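PDB 1W7C: lysyl oxidase from Pichia pastoris, which probably oxidises primary amines, including the side-chain amine of lysine, to aldehydes with the help of copper and a protein-derived topaquinone. Local coordinates for residues A[177-182]-A[620-624]; A[338-344]-A[354-359]; A[487-491]-A[581-585]; A[611-616]-A[628-633]; A[648-652]-A[669-673]. All coordinates share one frame; numbering follows the deposited sequence.

How the contacts relate
Following the chain from the N terminus, strand 170-180 comes first, and contact 1 later brings residues 620-624 back to it, closing a loop of more than 400 residues. Contacts 2 and 3 both lie within that loop: contact 2 closes the hairpin of strands 329-344 and 355-357, and contact 3 sets loop 581-585 against the copper-binding strand 488-498. Contact 4 crosses contact 1, because residues 620-624 fall between its two segments. Contact 5 follows in series and packs strand 642-654 on strand 670-678. Strand 488-498 pairs with both 329-344 and 642-654, joining contacts 2, 3 and 5, while Glu339 and Gln338 tie contact 2 to contact 4.

Contact 1 of 5, residues A[177-182]-A[620-624]; sequences PQLHDP and TNALY
Asn621 reaches over to segment 177-182 and receives the backbone N-H of Gln178 on its OD1, with 3.1 Å between Gln178 N and Asn621 OD1. The bond is bent, 143° at the hydrogen, and the donor is tilted from the carbonyl plane. The same oxygen lies 3.4 Å from Pro177 CB. Asn621 CG stands anti to its own carbonyl carbon (chi1 -58°), which carries the amide over to Gln178, where the two side-chain amides stack with their planes 23° apart.

Farther along, Leu623 spreads its methyls: CD2 meets Pro177 CG at 4.1 Å, and CD1 meets Leu179 CD2 at 4.0 Å. Tyr624 CD1 touches Pro182 CD at 3.6 Å, while His180 O lies near the ring plane at the tyrosine's edge. Two waters join the backbones between these patches. Water 1 accepts from His180 N and donates to Asn621 O, 2.6 Å away; water 2 accepts from Leu623 N and donates to His180 O.

In the next shell, Asn621 ND2 is held by Gly132 O, Gln178 OE1 by Lys142, and His180 ND1 by Thr187 OG1. Strand 170-180 is an outermost strand, within this chain, of a five-stranded antiparallel sheet, probably that of the N3 domain of copper amine oxidases, and 620-624 is a loop of the enzyme domain. Chemically, the joint rests on one direct hydrogen bond, from backbone to side chain; the backbones themselves are linked through water, and apolar side chains fill in beside them.

Contact 2 of 5, residues A[338-344]-A[354-359]; sequences QELIAEY and TFYSDI. With IMD (imidazole), chain P.
Glu339 folds its carboxylate back onto the turn from strand 355-357 into helix 358-361. OE2 takes the hydroxyl of Ser357 on its syn side (OG to OE2 2.6 Å). OE1 takes Ile359 N with its syn lone pair at 3.2 Å and its own neighbour Leu340 N with the anti one. CG lies anti to the backbone N and the chain bends at chi2 (61°), which brings the carboxylate round to these donors. With a leucine in its place, Ser357 OG and Ile359 N would probably lose this acceptor and the start of the helix one of its ties to the strand.

Glu343 lies over one face of the Phe355 ring, CG 3.9 Å from the centroid and the carboxylate stacked at 22° to the ring, its OE2 in a salt bridge with Arg583; Ile341 runs alongside, CD1 3.6 Å from Phe355 CE2. Tyr356 carries Thr354 CG2 over the rim of one face and a bound imidazole over the centre of the other. That imidazole donates from N3 to OD1 of Asp358, the predicted catalytic base, at 2.9 Å.

Ala342 and Tyr356 form an antiparallel hydrogen-bonded pair in this hairpin. Strand 329-344 pairs with strand 488-498 as well, and Glu339 OE2 also accepts from Ser615 OG.

Contact 3 of 5, residues A[487-491]-A[581-585]; sequences FHDHV and VHRIV. With CU (copper (II) ion), chain C.
Asp489 and Ile584 make the central contact between loop 581-585 and strand 488-498, the strand that carries the His-X-His copper motif of this amine oxidase family. Asp489 is the middle residue of that motif: the two histidines turn to the metal, while Asp489 and Val491 turn to the loop. Ile584 N donates to Asp489 OD2 at 2.9 Å, almost straight at 172° and nearly in line with the C-O bond. Water 3 donates to the same OD2 and accepts from Val585 N, so two successive backbone N-H groups of the loop lead to one oxygen. The other oxygen, OD1, is hydrogen-bonded to His653 ND1. With a leucine here, Ile584 N-H and water 3 would probably lose their common acceptor and His653 its carboxylate partner, and the loop would be freer to move off the strand.

The Ile584 side chain crosses the aspartate at about a right angle, its CG1 3.6 Å from OD2. Val491 points its CG2 at the aliphatic part of Arg583, meeting CG at 4.1 Å. Beyond CG the arginine bends at chi3 (68°), and its NE forms a salt bridge with Glu343. At the other end of the loop, His582 N bonds to Asn550 of the second subunit. On the strand's metal side, His488 NE2 and His490 NE2 each bind the copper ion at 2.0 Å, with His654 and water 4 completing the ligands seen.

Contact 4 of 5, residues A[611-616]-A[628-633]; sequences ELRSST and VNFNAF. With CA (calcium ion), chain E.
Segments 611-616 and 628-633 approach at Ser614 and Phe630, whose CA atoms are 5.5 Å apart, yet no hydrogen bond joins the segments directly; the second passes through an Asx turn at Asn629 into a short 3-10 segment, 630-633. Glu611 lies flat along one face of the Phe633 ring. Its CB sits over the ring centre, 3.7 Å from the centroid, and its carboxylate stacks almost parallel to the ring, the planes 11° apart. An extended chain (chi2 -179°) carries the carboxylate from the ring centre toward the phenylalanine's backbone, OE2 ending 3.5 Å from Phe633 CA. At the ring's edge, in its plane, Arg613 O comes within 3.3 Å of CZ. Val628 fits beside this strip of backbone: CG1 faces the carbonyl oxygens of Arg613 and Ser614, and CG2 touches Thr616 CG2 at 3.5 Å.

Phe633 O binds a calcium ion at 2.4 Å, together with Glu540, Asp635 and Glu637. Water 7, another ligand, donates to Glu611 OE2 at 2.7 Å, and water 6, also a ligand, lies close to OE1. Glu611 is therefore a second-shell carboxylate, holding calcium-bound water and backing the Phe633 ring, in a calcium site of the copper amine oxidase enzyme domain.

Contact 5 of 5, residues A[648-652]-A[669-673]; sequences VNLGL and AHASF
Val648 points its CG1 at one face of the Phe673 ring, in a CH-pi contact 4.0 Å from the centroid and 18° off the normal, displaced toward the rim. The ring is placed for this by its first torsion (chi1 62°), which sets CG between the backbone N and the carbonyl carbon. Leu650 meets the same ring differently, at its edge: CG lies in the ring plane, CD2 is 3.9 Å from Phe673 CD2, and the two side chains cross at about a right angle.

Aliphatic packing continues along the strand. Leu650 CB and Ala671 CB face each other at 3.8 Å, and the small alanine lets the leucine settle close over the opposing backbone. No hydrogen bond joins the segments, although their axes run antiparallel at 162° and come within 6.5 Å. This is the facing of strands from two layers of the beta sandwich in the copper amine oxidase enzyme domain: strand 642-654 is paired with 488-498, and strand 670-678 with 452-458 and 569-576. The backbone of Leu650 is hydrogen-bonded to Leu492, and Asn649, turned to the far side, bonds to Asn493.

A third kind of contact sets methyl groups against peptide oxygens. Leu650 CD1 lies 3.7 Å from Ala671 O, and its other methyl, CD2, is 3.5 Å from Ser672 O. Gly651 has no side chain, but its carbonyl oxygen comes within 4.0 Å of Ala671 CB.

Contact 1 of 5, residues A[177-182]-A[620-624]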
# COMPACT_ATOMS: atom_id res chain seq x y z
N PRO A 177 24.90 17.23 -9.38
CA PRO A 177 25.27 18.64 -9.58
C PRO A 177 26.75 18.85 -9.93
O PRO A 177 27.58 17.94 -9.85
CB PRO A 177 25.00 19.25 -8.20
CG PRO A 177 25.35 18.13 -7.26
CD PRO A 177 24.77 16.91 -7.95
N GLN A 178 27.04 20.07 -10.35
CA GLN A 178 28.42 20.55 -10.39
C GLN A 178 29.00 20.62 -8.98
O GLN A 178 28.23 20.58 -8.00
CB GLN A 178 28.44 21.94 -11.09
CG GLN A 178 27.92 21.90 -12.53
CD GLN A 178 27.78 23.25 -13.15
OE1 GLN A 178 27.45 23.33 -14.33
NE2 GLN A 178 28.01 24.32 -12.38
N LEU A 179 30.32 20.71 -8.89
CA LEU A 179 31.04 20.68 -7.62
C LEU A 179 31.86 21.97 -7.43
O LEU A 179 33.04 22.07 -7.83
CB LEU A 179 31.93 19.45 -7.56
CG LEU A 179 31.14 18.12 -7.52
CD1 LEU A 179 32.08 16.96 -7.86
CD2 LEU A 179 30.49 17.89 -6.17
N HIS A 180 31.24 22.96 -6.80
CA HIS A 180 31.90 24.21 -6.46
C HIS A 180 32.42 24.14 -5.04
O HIS A 180 31.73 23.72 -4.11
CB HIS A 180 30.94 25.40 -6.61
CG HIS A 180 31.53 26.69 -6.15
ND1 HIS A 180 32.55 27.31 -6.84
CD2 HIS A 180 31.32 27.45 -5.04
CE1 HIS A 180 32.92 28.42 -6.20
NE2 HIS A 180 32.19 28.52 -5.10
N ASP A 181 33.66 24.54 -4.90
CA ASP A 181 34.35 24.47 -3.61
C ASP A 181 34.52 25.90 -3.09
O ASP A 181 35.35 26.64 -3.61
CB ASP A 181 35.73 23.80 -3.76
CG ASP A 181 36.43 23.62 -2.47
OD1 ASP A 181 36.07 24.25 -1.45
OD2 ASP A 181 37.44 22.90 -2.40
N PRO A 182 33.73 26.32 -2.10
CA PRO A 182 33.85 27.70 -1.62
C PRO A 182 35.21 28.03 -1.02
O PRO A 182 35.58 29.21 -0.95
CB PRO A 182 32.75 27.82 -0.54
CG PRO A 182 31.89 26.63 -0.68
CD PRO A 182 32.66 25.59 -1.41
N THR A 620 20.42 23.23 -6.23
CA THR A 620 21.22 22.02 -6.45
C THR A 620 22.73 22.23 -6.54
O THR A 620 23.49 21.44 -5.99
CB THR A 620 20.69 21.23 -7.65
OG1 THR A 620 21.28 19.93 -7.72
CG2 THR A 620 20.99 21.88 -9.00
N ASN A 621 23.17 23.31 -7.21
CA ASN A 621 24.62 23.60 -7.32
C ASN A 621 25.20 24.42 -6.19
O ASN A 621 26.42 24.60 -6.11
CB ASN A 621 24.92 24.25 -8.66
CG ASN A 621 24.50 23.39 -9.83
OD1 ASN A 621 24.85 22.20 -9.90
ND2 ASN A 621 23.73 23.97 -10.75
N ALA A 622 24.35 24.95 -5.33
CA ALA A 622 24.79 25.79 -4.22
C ALA A 622 24.98 24.91 -2.99
O ALA A 622 24.14 24.83 -2.09
CB ALA A 622 23.77 26.91 -3.97
N LEU A 623 26.10 24.18 -2.99
CA LEU A 623 26.23 23.00 -2.15
C LEU A 623 26.25 23.31 -0.65
O LEU A 623 25.76 22.53 0.14
CB LEU A 623 27.49 22.22 -2.52
CG LEU A 623 27.59 21.67 -3.95
CD1 LEU A 623 28.95 20.99 -4.17
CD2 LEU A 623 26.42 20.73 -4.30
N TYR A 624 26.85 24.44 -0.28
CA TYR A 624 27.07 24.81 1.11
C TYR A 624 26.17 25.96 1.59
O TYR A 624 25.84 26.05 2.78
CB TYR A 624 28.57 25.09 1.38
CG TYR A 624 29.38 23.85 1.15
CD1 TYR A 624 29.97 23.59 -0.09
CD2 TYR A 624 29.47 22.88 2.13
CE1 TYR A 624 30.64 22.41 -0.33
CE2 TYR A 624 30.17 21.68 1.90
CZ TYR A 624 30.76 21.46 0.67
OH TYR A 624 31.42 20.27 0.42
O HOH W 1 28.38 23.17 -7.17
O HOH W 2 29.02 24.87 -3.79

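Contact 2 of 5, residues A[338-344]-A[354-359]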
# COMPACT_ATOMS: atom_id res chain seq x y z
N GLN A 338 7.23 19.34 -3.00
CA GLN A 338 8.28 20.32 -2.87
C GLN A 338 9.54 20.02 -3.65
O GLN A 338 10.20 20.93 -4.14
CB GLN A 338 8.68 20.44 -1.39
CG GLN A 338 7.58 21.05 -0.58
CD GLN A 338 7.39 22.50 -0.88
OE1 GLN A 338 8.35 23.27 -0.89
NE2 GLN A 338 6.14 22.87 -1.15
N GLU A 339 9.90 18.75 -3.72
CA GLU A 339 11.22 18.34 -4.26
C GLU A 339 11.21 16.85 -4.45
O GLU A 339 10.51 16.12 -3.75
CB GLU A 339 12.36 18.76 -3.35
CG GLU A 339 13.79 18.40 -3.76
CD GLU A 339 14.24 19.02 -5.09
OE1 GLU A 339 13.71 18.64 -6.17
OE2 GLU A 339 15.21 19.84 -5.06
N LEU A 340 11.99 16.42 -5.42
CA LEU A 340 12.26 15.01 -5.66
C LEU A 340 13.73 14.89 -5.96
O LEU A 340 14.25 15.59 -6.84
CB LEU A 340 11.47 14.40 -6.83
CG LEU A 340 10.05 14.65 -7.09
CD1 LEU A 340 9.92 15.99 -7.76
CD2 LEU A 340 9.51 13.51 -8.02
N ILE A 341 14.41 14.00 -5.25
CA ILE A 341 15.85 13.76 -5.43
C ILE A 341 16.07 12.34 -5.91
O ILE A 341 15.29 11.42 -5.63
CB ILE A 341 16.69 14.04 -4.16
CG1 ILE A 341 16.24 13.15 -3.01
CG2 ILE A 341 16.61 15.54 -3.85
CD1 ILE A 341 17.21 13.18 -1.79
N ALA A 342 17.16 12.17 -6.64
CA ALA A 342 17.63 10.86 -7.03
C ALA A 342 19.12 10.82 -6.79
O ALA A 342 19.88 11.52 -7.49
CB ALA A 342 17.31 10.56 -8.48
N GLU A 343 19.54 10.08 -5.76
CA GLU A 343 20.88 10.12 -5.26
C GLU A 343 21.53 8.74 -5.44
O GLU A 343 21.07 7.76 -4.84
CB GLU A 343 20.88 10.49 -3.78
CG GLU A 343 22.27 10.58 -3.16
CD GLU A 343 22.27 10.76 -1.67
OE1 GLU A 343 23.36 11.09 -1.14
OE2 GLU A 343 21.23 10.49 -1.02
N TYR A 344 22.57 8.67 -6.26
CA TYR A 344 23.19 7.41 -6.67
C TYR A 344 24.41 7.08 -5.86
O TYR A 344 25.14 8.00 -5.44
CB TYR A 344 23.55 7.45 -8.18
CG TYR A 344 22.32 7.44 -9.06
CD1 TYR A 344 21.48 8.54 -9.14
CD2 TYR A 344 21.94 6.30 -9.79
CE1 TYR A 344 20.34 8.52 -9.88
CE2 TYR A 344 20.78 6.28 -10.52
CZ TYR A 344 19.99 7.39 -10.56
OH TYR A 344 18.84 7.34 -11.30
N THR A 354 26.11 11.77 -8.92
CA THR A 354 24.77 12.11 -9.34
C THR A 354 23.86 12.25 -8.13
O THR A 354 23.62 11.27 -7.41
CB THR A 354 24.24 11.02 -10.29
OG1 THR A 354 25.02 10.99 -11.49
CG2 THR A 354 22.82 11.34 -10.73
N PHE A 355 23.33 13.45 -7.94
CA PHE A 355 22.37 13.75 -6.88
C PHE A 355 21.42 14.78 -7.45
O PHE A 355 21.54 15.98 -7.20
CB PHE A 355 23.14 14.30 -5.66
CG PHE A 355 22.37 14.32 -4.34
CD1 PHE A 355 23.07 14.27 -3.14
CD2 PHE A 355 20.99 14.46 -4.30
CE1 PHE A 355 22.41 14.33 -1.92
CE2 PHE A 355 20.34 14.51 -3.07
CZ PHE A 355 21.04 14.46 -1.91
N TYR A 356 20.51 14.31 -8.29
CA TYR A 356 19.57 15.19 -8.96
C TYR A 356 18.61 15.87 -8.01
O TYR A 356 18.05 15.23 -7.11
CB TYR A 356 18.73 14.46 -10.03
CG TYR A 356 19.51 13.87 -11.17
CD1 TYR A 356 19.42 12.51 -11.47
CD2 TYR A 356 20.38 14.64 -11.92
CE1 TYR A 356 20.17 11.95 -12.47
CE2 TYR A 356 21.11 14.09 -12.96
CZ TYR A 356 21.03 12.74 -13.22
OH TYR A 356 21.84 12.22 -14.20
N SER A 357 18.36 17.15 -8.30
CA SER A 357 17.19 17.88 -7.83
C SER A 357 16.24 18.04 -8.99
O SER A 357 16.49 18.79 -9.92
CB SER A 357 17.62 19.27 -7.38
OG SER A 357 16.50 20.17 -7.32
N ASP A 358 15.12 17.33 -8.97
CA ASP A 358 14.24 17.34 -10.12
C ASP A 358 13.50 18.66 -10.29
O ASP A 358 13.16 19.03 -11.41
CB ASP A 358 13.31 16.14 -10.10
CG ASP A 358 13.97 14.90 -10.64
OD1 ASP A 358 15.01 15.00 -11.32
OD2 ASP A 358 13.52 13.79 -10.40
N ILE A 359 13.35 19.44 -9.21
CA ILE A 359 12.73 20.76 -9.40
C ILE A 359 13.69 21.75 -10.08
O ILE A 359 13.23 22.71 -10.66
CB ILE A 359 12.14 21.36 -8.09
CG1 ILE A 359 13.20 21.85 -7.10
CG2 ILE A 359 11.11 20.41 -7.50
CD1 ILE A 359 12.60 22.60 -5.93
N1 IMD P . 17.04 12.33 -15.05
C2 IMD P . 16.17 12.60 -14.04
N3 IMD P . 16.50 13.83 -13.56
C4 IMD P . 17.53 14.32 -14.26
C5 IMD P . 17.89 13.37 -15.20

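Contact 3 of 5, residues A[487-491]-A[581-585]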
# COMPACT_ATOMS: atom_id res chain seq x y z
N PHE A 487 22.67 1.49 -7.79
CA PHE A 487 21.85 1.70 -6.63
C PHE A 487 21.55 3.17 -6.33
O PHE A 487 22.47 4.00 -6.36
CB PHE A 487 22.69 1.09 -5.53
CG PHE A 487 22.11 1.06 -4.14
CD1 PHE A 487 22.98 1.02 -3.04
CD2 PHE A 487 20.77 0.91 -3.90
CE1 PHE A 487 22.50 0.92 -1.76
CE2 PHE A 487 20.30 0.82 -2.59
CZ PHE A 487 21.15 0.84 -1.54
N HIS A 488 20.29 3.51 -6.08
CA HIS A 488 19.95 4.90 -5.82
C HIS A 488 18.74 5.01 -4.93
O HIS A 488 17.94 4.08 -4.82
CB HIS A 488 19.74 5.68 -7.12
CG HIS A 488 18.67 5.08 -7.99
ND1 HIS A 488 18.89 3.95 -8.75
CD2 HIS A 488 17.37 5.43 -8.20
CE1 HIS A 488 17.77 3.63 -9.39
NE2 HIS A 488 16.84 4.51 -9.08
N ASP A 489 18.64 6.15 -4.25
CA ASP A 489 17.46 6.52 -3.51
C ASP A 489 16.67 7.56 -4.27
O ASP A 489 17.23 8.53 -4.79
CB ASP A 489 17.83 7.16 -2.16
CG ASP A 489 18.19 6.15 -1.10
OD1 ASP A 489 17.83 4.95 -1.24
OD2 ASP A 489 18.85 6.51 -0.11
N HIS A 490 15.37 7.34 -4.35
CA HIS A 490 14.39 8.36 -4.71
C HIS A 490 13.80 8.86 -3.38
O HIS A 490 13.37 8.04 -2.58
CB HIS A 490 13.24 7.78 -5.51
CG HIS A 490 13.65 7.21 -6.83
ND1 HIS A 490 13.70 7.96 -7.98
CD2 HIS A 490 13.90 5.93 -7.20
CE1 HIS A 490 14.02 7.17 -9.00
NE2 HIS A 490 14.16 5.93 -8.54
N VAL A 491 13.74 10.17 -3.17
CA VAL A 491 13.05 10.72 -2.00
C VAL A 491 12.27 11.96 -2.44
O VAL A 491 12.79 12.77 -3.22
CB VAL A 491 13.96 11.04 -0.80
CG1 VAL A 491 13.13 11.12 0.49
CG2 VAL A 491 15.07 10.02 -0.64
N VAL A 581 10.42 5.67 3.66
CA VAL A 581 11.86 5.62 3.80
C VAL A 581 12.49 6.96 3.46
O VAL A 581 11.92 7.78 2.77
CB VAL A 581 12.50 4.50 2.97
CG1 VAL A 581 11.84 3.11 3.27
CG2 VAL A 581 12.42 4.78 1.50
N HIS A 582 13.69 7.16 4.00
CA HIS A 582 14.49 8.35 3.79
C HIS A 582 15.88 7.97 3.27
O HIS A 582 16.18 6.79 3.09
CB HIS A 582 14.57 9.18 5.09
CG HIS A 582 15.15 8.45 6.25
ND1 HIS A 582 16.48 8.08 6.34
CD2 HIS A 582 14.56 7.95 7.36
CE1 HIS A 582 16.68 7.41 7.47
NE2 HIS A 582 15.52 7.30 8.09
N ARG A 583 16.72 8.96 3.03
CA ARG A 583 18.05 8.71 2.51
C ARG A 583 18.82 7.75 3.37
O ARG A 583 18.81 7.84 4.60
CB ARG A 583 18.87 10.00 2.42
CG ARG A 583 18.49 10.97 1.34
CD ARG A 583 19.27 12.29 1.47
NE ARG A 583 20.67 12.10 1.20
CZ ARG A 583 21.66 12.81 1.71
NH1 ARG A 583 21.43 13.76 2.60
NH2 ARG A 583 22.90 12.57 1.33
N ILE A 584 19.55 6.87 2.72
CA ILE A 584 20.59 6.03 3.36
C ILE A 584 21.84 6.84 3.64
O ILE A 584 22.36 6.82 4.75
CB ILE A 584 20.89 4.81 2.49
CG1 ILE A 584 19.64 3.95 2.35
CG2 ILE A 584 22.06 4.02 3.09
CD1 ILE A 584 19.71 2.87 1.28
N VAL A 585 22.35 7.52 2.63
CA VAL A 585 23.58 8.33 2.79
C VAL A 585 23.32 9.51 3.75
O VAL A 585 22.21 10.09 3.72
CB VAL A 585 24.02 8.84 1.40
CG1 VAL A 585 25.17 9.85 1.51
CG2 VAL A 585 24.37 7.65 0.50
CU CU C . 14.86 4.30 -9.50
O HOH W 3 21.13 7.89 -0.23
O HOH W 4 14.98 4.85 -11.63

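Contact 4 of 5, residues A[611-616]-A[628-633]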
# COMPACT_ATOMS: atom_id res chain seq x y z
N GLU A 611 8.99 30.43 5.28
CA GLU A 611 9.33 29.02 5.13
C GLU A 611 8.29 28.41 4.18
O GLU A 611 7.55 27.48 4.50
CB GLU A 611 9.48 28.34 6.47
CG GLU A 611 10.57 29.03 7.30
CD GLU A 611 10.82 28.44 8.65
OE1 GLU A 611 10.12 27.50 9.08
OE2 GLU A 611 11.76 28.93 9.33
N LEU A 612 8.27 29.00 2.99
CA LEU A 612 7.38 28.69 1.92
C LEU A 612 7.63 27.31 1.37
O LEU A 612 6.68 26.57 1.06
CB LEU A 612 7.60 29.73 0.83
CG LEU A 612 6.90 29.46 -0.50
CD1 LEU A 612 5.41 29.49 -0.33
CD2 LEU A 612 7.37 30.49 -1.53
N ARG A 613 8.91 26.97 1.27
CA ARG A 613 9.32 25.81 0.45
C ARG A 613 10.60 25.20 1.01
O ARG A 613 11.47 25.91 1.51
CB ARG A 613 9.51 26.23 -1.01
CG ARG A 613 10.51 27.38 -1.22
CD ARG A 613 10.43 27.96 -2.64
NE ARG A 613 10.63 26.90 -3.62
CZ ARG A 613 10.23 26.92 -4.86
NH1 ARG A 613 9.69 28.03 -5.34
NH2 ARG A 613 10.41 25.86 -5.62
N SER A 614 10.70 23.87 0.91
CA SER A 614 11.81 23.14 1.50
C SER A 614 13.04 23.01 0.59
O SER A 614 14.08 22.57 1.06
CB SER A 614 11.34 21.77 1.93
OG SER A 614 10.77 21.12 0.82
N SER A 615 12.87 23.30 -0.70
CA SER A 615 13.94 23.36 -1.67
C SER A 615 13.59 24.43 -2.66
O SER A 615 12.48 25.00 -2.58
CB SER A 615 14.12 22.02 -2.38
OG SER A 615 15.29 22.02 -3.18
N THR A 616 14.50 24.73 -3.58
CA THR A 616 14.24 25.67 -4.69
C THR A 616 14.88 25.12 -5.93
O THR A 616 15.76 24.27 -5.86
CB THR A 616 14.85 27.08 -4.39
OG1 THR A 616 16.26 27.06 -4.58
CG2 THR A 616 14.54 27.58 -3.01
N VAL A 628 17.64 27.89 0.08
CA VAL A 628 16.94 27.30 1.21
C VAL A 628 17.77 26.15 1.78
O VAL A 628 18.06 25.15 1.08
CB VAL A 628 15.55 26.80 0.82
CG1 VAL A 628 14.94 25.96 1.96
CG2 VAL A 628 14.63 27.97 0.50
N ASN A 629 18.14 26.32 3.05
CA ASN A 629 18.65 25.23 3.85
C ASN A 629 17.52 24.84 4.79
O ASN A 629 17.17 25.59 5.68
CB ASN A 629 19.89 25.66 4.61
CG ASN A 629 20.50 24.51 5.41
OD1 ASN A 629 19.78 23.60 5.84
ND2 ASN A 629 21.82 24.54 5.61
N PHE A 630 16.93 23.67 4.54
CA PHE A 630 15.76 23.24 5.29
C PHE A 630 16.01 23.23 6.80
O PHE A 630 15.10 23.44 7.57
CB PHE A 630 15.33 21.87 4.80
CG PHE A 630 14.16 21.28 5.56
CD1 PHE A 630 12.87 21.67 5.26
CD2 PHE A 630 14.36 20.37 6.59
CE1 PHE A 630 11.78 21.13 5.92
CE2 PHE A 630 13.26 19.82 7.26
CZ PHE A 630 11.99 20.23 6.95
N ASN A 631 17.24 22.93 7.22
CA ASN A 631 17.52 22.85 8.63
C ASN A 631 17.32 24.18 9.35
O ASN A 631 17.14 24.19 10.55
CB ASN A 631 18.95 22.34 8.85
CG ASN A 631 19.08 20.85 8.63
OD1 ASN A 631 18.07 20.13 8.50
ND2 ASN A 631 20.33 20.38 8.52
N ALA A 632 17.31 25.30 8.61
CA ALA A 632 17.05 26.60 9.21
C ALA A 632 15.64 26.67 9.81
O ALA A 632 15.36 27.49 10.69
CB ALA A 632 17.26 27.71 8.20
N PHE A 633 14.71 25.84 9.30
CA PHE A 633 13.35 25.85 9.82
C PHE A 633 13.26 25.26 11.24
O PHE A 633 12.29 25.50 11.95
CB PHE A 633 12.41 24.96 8.98
CG PHE A 633 12.23 25.35 7.53
CD1 PHE A 633 12.91 26.42 6.95
CD2 PHE A 633 11.35 24.61 6.74
CE1 PHE A 633 12.70 26.70 5.57
CE2 PHE A 633 11.16 24.90 5.38
CZ PHE A 633 11.82 25.99 4.82
CA CA E . 10.96 26.92 13.26
O HOH W 5 14.22 29.83 8.46
O HOH W 6 9.32 27.32 11.55
O HOH W 7 11.96 28.73 12.01

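Contact 5 of 5, residues A[648-652]-A[669-673]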
# COMPACT_ATOMS: atom_id res chain seq x y z
N VAL A 648 6.35 15.78 4.80
CA VAL A 648 6.23 14.35 4.78
C VAL A 648 6.98 13.78 3.60
O VAL A 648 6.80 14.23 2.48
CB VAL A 648 4.75 13.89 4.73
CG1 VAL A 648 4.69 12.41 4.77
CG2 VAL A 648 3.96 14.52 5.87
N ASN A 649 7.85 12.80 3.84
CA ASN A 649 8.63 12.19 2.79
C ASN A 649 8.12 10.82 2.36
O ASN A 649 7.65 10.01 3.17
CB ASN A 649 10.09 12.05 3.20
CG ASN A 649 10.73 13.38 3.43
OD1 ASN A 649 10.41 14.35 2.73
ND2 ASN A 649 11.64 13.44 4.41
N LEU A 650 8.24 10.58 1.05
CA LEU A 650 8.05 9.26 0.43
C LEU A 650 9.33 8.91 -0.27
O LEU A 650 10.02 9.77 -0.80
CB LEU A 650 6.90 9.33 -0.57
CG LEU A 650 5.50 9.51 0.00
CD1 LEU A 650 4.47 9.51 -1.07
CD2 LEU A 650 5.20 8.45 1.04
N GLY A 651 9.64 7.63 -0.36
CA GLY A 651 10.88 7.25 -0.97
C GLY A 651 10.95 5.82 -1.40
O GLY A 651 10.07 5.03 -1.07
N LEU A 652 12.02 5.49 -2.11
CA LEU A 652 12.32 4.15 -2.59
C LEU A 652 13.83 3.96 -2.59
O LEU A 652 14.55 4.80 -3.14
CB LEU A 652 11.83 3.97 -4.03
CG LEU A 652 10.36 4.29 -4.33
CD1 LEU A 652 10.09 4.46 -5.83
CD2 LEU A 652 9.38 3.22 -3.80
N ALA A 669 7.12 0.01 -7.72
CA ALA A 669 7.87 1.23 -7.39
C ALA A 669 6.88 2.28 -6.91
O ALA A 669 6.62 3.24 -7.60
CB ALA A 669 8.64 1.73 -8.63
N HIS A 670 6.35 2.05 -5.72
CA HIS A 670 5.18 2.77 -5.19
C HIS A 670 5.44 3.25 -3.78
O HIS A 670 6.06 2.55 -2.98
CB HIS A 670 4.05 1.78 -5.08
CG HIS A 670 2.75 2.33 -4.58
ND1 HIS A 670 1.99 1.66 -3.65
CD2 HIS A 670 2.06 3.47 -4.87
CE1 HIS A 670 0.89 2.35 -3.39
NE2 HIS A 670 0.90 3.44 -4.12
N ALA A 671 4.97 4.45 -3.50
CA ALA A 671 5.04 5.01 -2.15
C ALA A 671 3.78 5.83 -1.91
O ALA A 671 3.23 6.44 -2.83
CB ALA A 671 6.27 5.86 -2.01
N SER A 672 3.29 5.83 -0.65
CA SER A 672 2.02 6.54 -0.40
C SER A 672 1.93 6.89 1.09
O SER A 672 2.57 6.25 1.95
CB SER A 672 0.80 5.71 -0.78
OG SER A 672 0.67 4.57 0.07
N PHE A 673 1.11 7.88 1.39
CA PHE A 673 0.67 8.11 2.77
C PHE A 673 -0.80 8.55 2.72
O PHE A 673 -1.30 8.99 1.68
CB PHE A 673 1.49 9.14 3.56
CG PHE A 673 1.46 10.55 2.98
CD1 PHE A 673 0.52 11.48 3.41
CD2 PHE A 673 2.42 10.95 2.08
CE1 PHE A 673 0.52 12.77 2.91
CE2 PHE A 673 2.44 12.24 1.60
CZ PHE A 673 1.49 13.17 2.02